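Local coordinates for GTPase activator-like protein (Chaetomium thermophilum, PDB 5HIU) that probably acts, as the full-length TSC2 protein, as a GTPase activator, this chain being its helical N-terminal part, at residues 101-106 / 136-141. Numbering follows the deposited sequence.
Sequences EYFHTL and YYEMFP
Phe103 reaches from helix 96-107 to Glu138 and Met139, where the chain enters helix 139-163, and meets them with the far end of its ring. CG of Phe103 lies anti to the backbone N (chi1 173°), which brings CE1, CZ and CE2 to the contact. CE2 of Phe103 packs against CB of Glu138 at 3.5 Å, while CE1 of Phe103, across CZ from it, stands 4.1 Å from SD of Met139, a Met-aromatic contact in which the sulfur lies obliquely, 67° off the ring normal. This half is buried: Phe135 stacks on Phe103, and Leu122 of helix 115-126 touches both Phe103 and Met139. The polar half is looser and faces solvent through the exposed His104. Its imidazole has CD2 of Phe103 over one face, 3.8 Å above the plane, and presents an edge to Glu138, with NE2 of His104 3.1 Å from OE2 of Glu138. The His104 ring and the Glu138 carboxylate are 39° apart in plane. With just 166 Å² buried in all, the two segments touch through a few side chains beside helix 115-126, within the elongated all-helical stack of this TSC2 N-terminal region, an architecture resembling an alpha-solenoid.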
loop_
_atom_site.group_PDB
_atom_site.type_symbol
_atom_site.label_atom_id
_atom_site.label_comp_id
_atom_site.label_asym_id
_atom_site.label_seq_id
_atom_site.Cartn_x
_atom_site.Cartn_y
_atom_site.Cartn_z
ATOM N N GLU A 101 -8.808 30.735 -1.808
ATOM C CA GLU A 101 -7.761 31.580 -2.327
ATOM C C GLU A 101 -6.425 31.217 -1.723
ATOM O O GLU A 101 -5.363 31.326 -2.352
ATOM C CB GLU A 101 -8.096 33.034 -2.048
ATOM C CG GLU A 101 -7.268 34.003 -2.867
ATOM C CD GLU A 101 -7.778 35.422 -2.758
ATOM O OE1 GLU A 101 -9.032 35.634 -2.842
ATOM O OE2 GLU A 101 -6.903 36.313 -2.591
ATOM N N TYR A 102 -6.476 30.767 -0.486
ATOM C CA TYR A 102 -5.293 30.263 0.148
ATOM C C TYR A 102 -4.822 28.984 -0.555
ATOM O O TYR A 102 -3.652 28.849 -0.909
ATOM C CB TYR A 102 -5.555 30.046 1.636
ATOM C CG TYR A 102 -6.044 31.294 2.380
ATOM C CD1 TYR A 102 -5.831 32.574 1.882
ATOM C CD2 TYR A 102 -6.702 31.179 3.595
ATOM C CE1 TYR A 102 -6.286 33.686 2.562
ATOM C CE2 TYR A 102 -7.146 32.282 4.282
ATOM C CZ TYR A 102 -6.932 33.526 3.762
ATOM O OH TYR A 102 -7.371 34.614 4.451
ATOM N N PHE A 103 -5.730 28.063 -0.816
ATOM C CA PHE A 103 -5.332 26.829 -1.486
ATOM C C PHE A 103 -4.627 27.100 -2.832
ATOM O O PHE A 103 -3.613 26.512 -3.137
ATOM C CB PHE A 103 -6.546 25.924 -1.662
ATOM C CG PHE A 103 -6.277 24.708 -2.478
ATOM C CD1 PHE A 103 -5.804 23.549 -1.884
ATOM C CD2 PHE A 103 -6.518 24.708 -3.845
ATOM C CE1 PHE A 103 -5.568 22.408 -2.639
ATOM C CE2 PHE A 103 -6.280 23.572 -4.602
ATOM C CZ PHE A 103 -5.808 22.421 -4.002
ATOM N N HIS A 104 -5.155 27.995 -3.642
ATOM C CA HIS A 104 -4.556 28.219 -4.950
ATOM C C HIS A 104 -3.243 28.961 -4.875
ATOM O O HIS A 104 -2.349 28.717 -5.691
ATOM C CB HIS A 104 -5.545 28.912 -5.850
ATOM C CG HIS A 104 -6.702 28.035 -6.191
ATOM N ND1 HIS A 104 -7.973 28.246 -5.699
ATOM C CD2 HIS A 104 -6.766 26.906 -6.929
ATOM C CE1 HIS A 104 -8.778 27.299 -6.142
ATOM N NE2 HIS A 104 -8.070 26.472 -6.893
ATOM N N THR A 105 -3.121 29.846 -3.888
ATOM C CA THR A 105 -1.863 30.506 -3.604
ATOM C C THR A 105 -0.804 29.477 -3.178
ATOM O O THR A 105 0.303 29.452 -3.712
ATOM C CB THR A 105 -2.038 31.528 -2.468
ATOM O OG1 THR A 105 -2.956 32.538 -2.859
ATOM C CG2 THR A 105 -0.720 32.174 -2.072
ATOM N N LEU A 106 -1.143 28.636 -2.209
ATOM C CA LEU A 106 -0.149 27.733 -1.659
ATOM C C LEU A 106 0.191 26.539 -2.554
ATOM O O LEU A 106 1.262 25.982 -2.413
ATOM C CB LEU A 106 -0.566 27.259 -0.272
ATOM C CG LEU A 106 -1.578 26.113 -0.181
ATOM C CD1 LEU A 106 -0.946 24.720 -0.300
ATOM C CD2 LEU A 106 -2.341 26.231 1.137
ATOM N N TYR A 136 -12.692 21.318 -2.165
ATOM C CA TYR A 136 -13.317 19.993 -2.247
ATOM C C TYR A 136 -12.860 19.187 -3.459
ATOM O O TYR A 136 -12.360 18.066 -3.334
ATOM C CB TYR A 136 -14.831 20.156 -2.340
ATOM C CG TYR A 136 -15.484 20.682 -1.090
ATOM C CD1 TYR A 136 -15.609 19.880 0.031
ATOM C CD2 TYR A 136 -16.001 21.969 -1.033
ATOM C CE1 TYR A 136 -16.220 20.341 1.181
ATOM C CE2 TYR A 136 -16.612 22.438 0.113
ATOM C CZ TYR A 136 -16.718 21.609 1.212
ATOM O OH TYR A 136 -17.312 22.053 2.356
ATOM N N TYR A 137 -13.004 19.788 -4.629
ATOM C CA TYR A 137 -12.822 19.072 -5.867
ATOM C C TYR A 137 -11.434 19.189 -6.443
ATOM O O TYR A 137 -11.127 18.500 -7.406
ATOM C CB TYR A 137 -13.909 19.499 -6.863
ATOM C CG TYR A 137 -15.195 18.798 -6.501
ATOM C CD1 TYR A 137 -15.321 17.431 -6.714
ATOM C CD2 TYR A 137 -16.236 19.466 -5.863
ATOM C CE1 TYR A 137 -16.457 16.745 -6.342
ATOM C CE2 TYR A 137 -17.381 18.787 -5.487
ATOM C CZ TYR A 137 -17.484 17.417 -5.731
ATOM O OH TYR A 137 -18.602 16.683 -5.389
ATOM N N GLU A 138 -10.590 20.021 -5.839
ATOM C CA GLU A 138 -9.200 20.185 -6.291
ATOM C C GLU A 138 -8.171 19.372 -5.503
ATOM O O GLU A 138 -7.056 19.150 -5.969
ATOM C CB GLU A 138 -8.786 21.673 -6.237
ATOM C CG GLU A 138 -9.529 22.587 -7.201
ATOM C CD GLU A 138 -10.606 23.416 -6.528
ATOM O OE1 GLU A 138 -11.523 22.808 -5.937
ATOM O OE2 GLU A 138 -10.545 24.679 -6.609
ATOM N N MET A 139 -8.553 18.951 -4.305
ATOM C CA MET A 139 -7.655 18.358 -3.351
ATOM C C MET A 139 -6.986 17.088 -3.815
ATOM O O MET A 139 -5.776 16.995 -3.727
ATOM C CB MET A 139 -8.416 18.050 -2.072
ATOM C CG MET A 139 -7.530 17.685 -0.898
ATOM S SD MET A 139 -6.320 18.965 -0.531
ATOM C CE MET A 139 -5.563 18.213 0.902
ATOM N N PHE A 140 -7.761 16.110 -4.274
ATOM C CA PHE A 140 -7.224 14.767 -4.603
ATOM C C PHE A 140 -6.315 14.725 -5.831
ATOM O O PHE A 140 -5.265 14.062 -5.811
ATOM C CB PHE A 140 -8.347 13.728 -4.743
ATOM C CG PHE A 140 -8.821 13.196 -3.429
ATOM C CD1 PHE A 140 -8.129 12.181 -2.791
ATOM C CD2 PHE A 140 -9.920 13.735 -2.805
ATOM C CE1 PHE A 140 -8.545 11.706 -1.556
ATOM C CE2 PHE A 140 -10.339 13.266 -1.572
ATOM C CZ PHE A 140 -9.651 12.247 -0.944
ATOM N N PRO A 141 -6.714 15.419 -6.904
ATOM C CA PRO A 141 -5.811 15.567 -8.027
ATOM C C PRO A 141 -4.504 16.239 -7.657
ATOM O O PRO A 141 -3.469 15.930 -8.250
ATOM C CB PRO A 141 -6.599 16.456 -8.988
ATOM C CG PRO A 141 -8.021 16.091 -8.728
ATOM C CD PRO A 141 -8.082 15.865 -7.240
#